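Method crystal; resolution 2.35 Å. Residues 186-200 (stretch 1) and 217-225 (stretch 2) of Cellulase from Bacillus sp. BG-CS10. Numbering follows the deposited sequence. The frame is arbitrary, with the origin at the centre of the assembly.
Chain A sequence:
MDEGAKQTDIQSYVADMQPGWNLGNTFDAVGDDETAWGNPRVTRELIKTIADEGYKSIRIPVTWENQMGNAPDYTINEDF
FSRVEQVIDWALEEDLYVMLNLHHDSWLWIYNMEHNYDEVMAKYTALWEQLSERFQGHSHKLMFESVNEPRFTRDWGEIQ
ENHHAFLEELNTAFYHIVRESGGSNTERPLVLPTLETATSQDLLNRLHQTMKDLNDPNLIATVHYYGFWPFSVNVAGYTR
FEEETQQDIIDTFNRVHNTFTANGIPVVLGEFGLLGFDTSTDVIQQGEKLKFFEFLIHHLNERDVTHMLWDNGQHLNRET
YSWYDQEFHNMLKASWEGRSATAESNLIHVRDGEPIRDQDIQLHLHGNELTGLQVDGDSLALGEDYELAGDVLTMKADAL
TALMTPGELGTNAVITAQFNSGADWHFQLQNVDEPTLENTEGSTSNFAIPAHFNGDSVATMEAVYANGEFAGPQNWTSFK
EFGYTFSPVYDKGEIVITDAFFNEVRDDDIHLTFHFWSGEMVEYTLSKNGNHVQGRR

Stretch 1 186-200: TERPLVLPTLETATS
Stretch 2 217-225: PNLIATVHY

How do the two backbones run? Residues 190-193 form a strand parallel to the one beginning at L219, their axes 39° apart and 4.7 Å at closest approach. L190 pairs with L219, V191 with I220, L192 with A221 and P193 with T222, with CA-CA distances of 4.7-5.2 Å. Phi/psi stay extended, near -118/139 at L190 and -130/131 at I220.

What ties the strands together? The bonds alternate in direction: L190 N to N218 O (3.0 Å), I220 N to L190 O (2.8 Å), L192 N to I220 O (2.9 Å) and T222 N to L192 O (2.9 Å). P193 has no amide hydrogen to offer, and beyond it the chain turns. T197 N bonds T194 O at 2.9 Å and A198 N bonds L195 O at 3.1 Å, while E196 (62/19) and T197 (41/38) take positive phi. This turn brings T197 O to H224 N, a 3.0 Å bond.

Which side chains meet on each face of the sheet? L190, L192, L219 and A221 share one face; both leucines of the first pair are m,t, and L190 CB lies 3.7 Å from L219 CD2. The other carries V191 (t), P193, I220 (m,t) and T222 (t). There V191 CG2 is 4.0 Å from I220 CD1, and V191 CG1 packs 3.5 Å from T222 CG2.

How does the turn pack against the second strand? T197 (p) points toward it and sets CB over the face of the H224 ring (m, chi2 176°), 3.8 Å from the centroid, a CH-pi contact. T194 OG1 (p) donates to A198 O at 2.6 Å, bracing the turn, and also lies 3.6 Å from V223 CG1. T199 (p) places CG2 4.0 Å from V223 CB, with V223 in m.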

# COMPACT_ATOMS: atom_id res chain seq x y z
N THR A 186 21.39 -5.35 -25.44
CA THR A 186 21.58 -4.20 -26.31
C THR A 186 20.29 -3.38 -26.47
O THR A 186 20.34 -2.15 -26.50
CB THR A 186 22.09 -4.63 -27.71
OG1 THR A 186 23.31 -5.36 -27.56
CG2 THR A 186 22.34 -3.41 -28.60
N GLU A 187 19.15 -4.05 -26.55
CA GLU A 187 17.88 -3.33 -26.59
C GLU A 187 16.96 -3.74 -25.46
O GLU A 187 15.76 -3.50 -25.53
CB GLU A 187 17.18 -3.51 -27.93
CG GLU A 187 18.12 -3.70 -29.11
CD GLU A 187 17.39 -3.74 -30.44
OE1 GLU A 187 16.28 -4.31 -30.48
OE2 GLU A 187 17.92 -3.18 -31.43
N ARG A 188 17.52 -4.36 -24.42
CA ARG A 188 16.76 -4.63 -23.21
C ARG A 188 16.20 -3.34 -22.62
O ARG A 188 16.93 -2.37 -22.45
CB ARG A 188 17.64 -5.34 -22.17
CG ARG A 188 16.87 -5.79 -20.95
CD ARG A 188 17.70 -6.68 -20.06
NE ARG A 188 18.38 -7.74 -20.80
CZ ARG A 188 17.80 -8.86 -21.23
NH1 ARG A 188 16.50 -9.07 -21.04
NH2 ARG A 188 18.52 -9.76 -21.88
N PRO A 189 14.89 -3.31 -22.34
CA PRO A 189 14.31 -2.14 -21.68
C PRO A 189 14.94 -1.89 -20.30
O PRO A 189 15.17 -2.83 -19.54
CB PRO A 189 12.83 -2.50 -21.57
CG PRO A 189 12.61 -3.38 -22.76
CD PRO A 189 13.85 -4.22 -22.84
N LEU A 190 15.23 -0.63 -20.02
CA LEU A 190 15.89 -0.25 -18.79
C LEU A 190 14.98 0.66 -18.00
O LEU A 190 14.32 1.52 -18.58
CB LEU A 190 17.22 0.44 -19.08
CG LEU A 190 18.28 -0.42 -19.76
CD1 LEU A 190 19.55 0.39 -20.00
CD2 LEU A 190 18.57 -1.66 -18.92
N VAL A 191 14.93 0.47 -16.69
CA VAL A 191 14.00 1.22 -15.86
C VAL A 191 14.79 2.11 -14.90
O VAL A 191 15.62 1.64 -14.14
CB VAL A 191 13.07 0.26 -15.08
CG1 VAL A 191 12.11 1.04 -14.21
CG2 VAL A 191 12.30 -0.64 -16.04
N LEU A 192 14.53 3.41 -14.96
CA LEU A 192 15.28 4.38 -14.16
C LEU A 192 14.39 5.11 -13.18
O LEU A 192 13.29 5.55 -13.53
CB LEU A 192 15.99 5.39 -15.06
CG LEU A 192 16.90 4.81 -16.13
CD1 LEU A 192 17.39 5.92 -17.06
CD2 LEU A 192 18.05 4.07 -15.48
N PRO A 193 14.85 5.23 -11.93
CA PRO A 193 14.10 5.90 -10.87
C PRO A 193 14.39 7.39 -10.73
O PRO A 193 15.50 7.84 -11.01
CB PRO A 193 14.56 5.15 -9.62
CG PRO A 193 15.99 4.80 -9.94
CD PRO A 193 16.06 4.57 -11.42
N THR A 194 13.38 8.15 -10.30
CA THR A 194 13.61 9.47 -9.75
C THR A 194 14.30 9.27 -8.41
O THR A 194 14.32 8.16 -7.87
CB THR A 194 12.31 10.27 -9.55
OG1 THR A 194 11.40 9.50 -8.76
CG2 THR A 194 11.65 10.59 -10.89
N LEU A 195 14.87 10.35 -7.87
CA LEU A 195 15.44 10.33 -6.53
C LEU A 195 14.38 9.93 -5.51
O LEU A 195 13.31 10.55 -5.46
CB LEU A 195 16.04 11.70 -6.19
CG LEU A 195 16.91 11.77 -4.93
CD1 LEU A 195 18.13 10.87 -5.07
CD2 LEU A 195 17.33 13.20 -4.67
N GLU A 196 14.67 8.90 -4.72
CA GLU A 196 13.74 8.36 -3.71
C GLU A 196 12.46 7.81 -4.33
O GLU A 196 11.45 7.64 -3.64
CB GLU A 196 13.40 9.43 -2.67
CG GLU A 196 14.50 9.73 -1.68
CD GLU A 196 14.21 10.95 -0.83
OE1 GLU A 196 13.19 11.63 -1.09
OE2 GLU A 196 15.00 11.25 0.09
N THR A 197 12.50 7.54 -5.64
CA THR A 197 11.32 7.25 -6.46
C THR A 197 10.14 8.17 -6.12
O THR A 197 9.00 7.73 -6.12
CB THR A 197 10.84 5.78 -6.32
OG1 THR A 197 10.48 5.51 -4.96
CG2 THR A 197 11.94 4.82 -6.76
N ALA A 198 10.44 9.44 -5.83
CA ALA A 198 9.40 10.40 -5.47
C ALA A 198 8.94 11.19 -6.70
O ALA A 198 9.49 11.05 -7.78
CB ALA A 198 9.91 11.34 -4.40
N THR A 199 7.93 12.05 -6.52
CA THR A 199 7.25 12.63 -7.67
C THR A 199 7.26 14.16 -7.72
O THR A 199 6.46 14.75 -8.45
CB THR A 199 5.78 12.16 -7.72
OG1 THR A 199 5.07 12.64 -6.57
CG2 THR A 199 5.72 10.63 -7.75
N SER A 200 8.15 14.79 -6.97
CA SER A 200 8.32 16.24 -7.06
C SER A 200 8.71 16.64 -8.48
O SER A 200 9.45 15.93 -9.15
CB SER A 200 9.38 16.72 -6.07
OG SER A 200 9.04 16.34 -4.75
N PRO A 217 15.91 4.71 -27.06
CA PRO A 217 14.47 4.50 -27.25
C PRO A 217 13.85 3.53 -26.25
O PRO A 217 12.63 3.52 -26.09
CB PRO A 217 14.40 3.91 -28.66
CG PRO A 217 15.68 3.15 -28.79
CD PRO A 217 16.71 3.98 -28.06
N ASN A 218 14.68 2.74 -25.57
CA ASN A 218 14.19 1.67 -24.72
C ASN A 218 14.34 1.95 -23.23
O ASN A 218 14.89 1.14 -22.48
CB ASN A 218 14.89 0.36 -25.08
CG ASN A 218 14.52 -0.13 -26.47
OD1 ASN A 218 13.34 -0.24 -26.81
ND2 ASN A 218 15.53 -0.42 -27.29
N LEU A 219 13.83 3.10 -22.79
CA LEU A 219 13.97 3.53 -21.41
C LEU A 219 12.59 3.78 -20.78
O LEU A 219 11.67 4.26 -21.45
CB LEU A 219 14.84 4.78 -21.32
CG LEU A 219 16.31 4.66 -21.75
CD1 LEU A 219 17.03 6.00 -21.63
CD2 LEU A 219 17.04 3.60 -20.95
N ILE A 220 12.47 3.45 -19.50
CA ILE A 220 11.22 3.57 -18.77
C ILE A 220 11.44 4.32 -17.46
O ILE A 220 12.37 4.01 -16.73
CB ILE A 220 10.61 2.19 -18.46
CG1 ILE A 220 10.47 1.36 -19.74
CG2 ILE A 220 9.28 2.34 -17.74
CD1 ILE A 220 10.40 -0.13 -19.49
N ALA A 221 10.60 5.31 -17.18
CA ALA A 221 10.67 6.02 -15.92
C ALA A 221 9.90 5.25 -14.86
O ALA A 221 8.86 4.66 -15.16
CB ALA A 221 10.11 7.43 -16.07
N THR A 222 10.38 5.24 -13.62
CA THR A 222 9.60 4.62 -12.57
C THR A 222 9.47 5.48 -11.32
O THR A 222 10.41 6.15 -10.90
CB THR A 222 10.18 3.26 -12.15
OG1 THR A 222 9.34 2.69 -11.14
CG2 THR A 222 11.60 3.39 -11.60
N VAL A 223 8.27 5.45 -10.75
CA VAL A 223 8.05 6.14 -9.48
C VAL A 223 7.24 5.24 -8.55
O VAL A 223 6.71 4.21 -8.98
CB VAL A 223 7.33 7.49 -9.66
CG1 VAL A 223 8.26 8.51 -10.30
CG2 VAL A 223 6.06 7.33 -10.48
N HIS A 224 7.18 5.62 -7.28
CA HIS A 224 6.44 4.88 -6.27
C HIS A 224 5.39 5.78 -5.65
O HIS A 224 5.55 7.00 -5.63
CB HIS A 224 7.37 4.34 -5.19
CG HIS A 224 8.29 3.25 -5.66
ND1 HIS A 224 9.25 2.69 -4.85
CD2 HIS A 224 8.39 2.63 -6.86
CE1 HIS A 224 9.91 1.77 -5.53
NE2 HIS A 224 9.41 1.71 -6.75
N TYR A 225 4.31 5.20 -5.14
CA TYR A 225 3.25 5.99 -4.53
C TYR A 225 2.50 5.20 -3.45
O TYR A 225 2.06 4.09 -3.69
CB TYR A 225 2.27 6.47 -5.59
CG TYR A 225 1.27 7.46 -5.06
CD1 TYR A 225 1.65 8.78 -4.83
CD2 TYR A 225 -0.03 7.09 -4.77
CE1 TYR A 225 0.75 9.70 -4.34
CE2 TYR A 225 -0.94 8.01 -4.27
CZ TYR A 225 -0.54 9.31 -4.06
OH TYR A 225 -1.43 10.23 -3.57
O HOH W 1 18.35 0.33 -27.21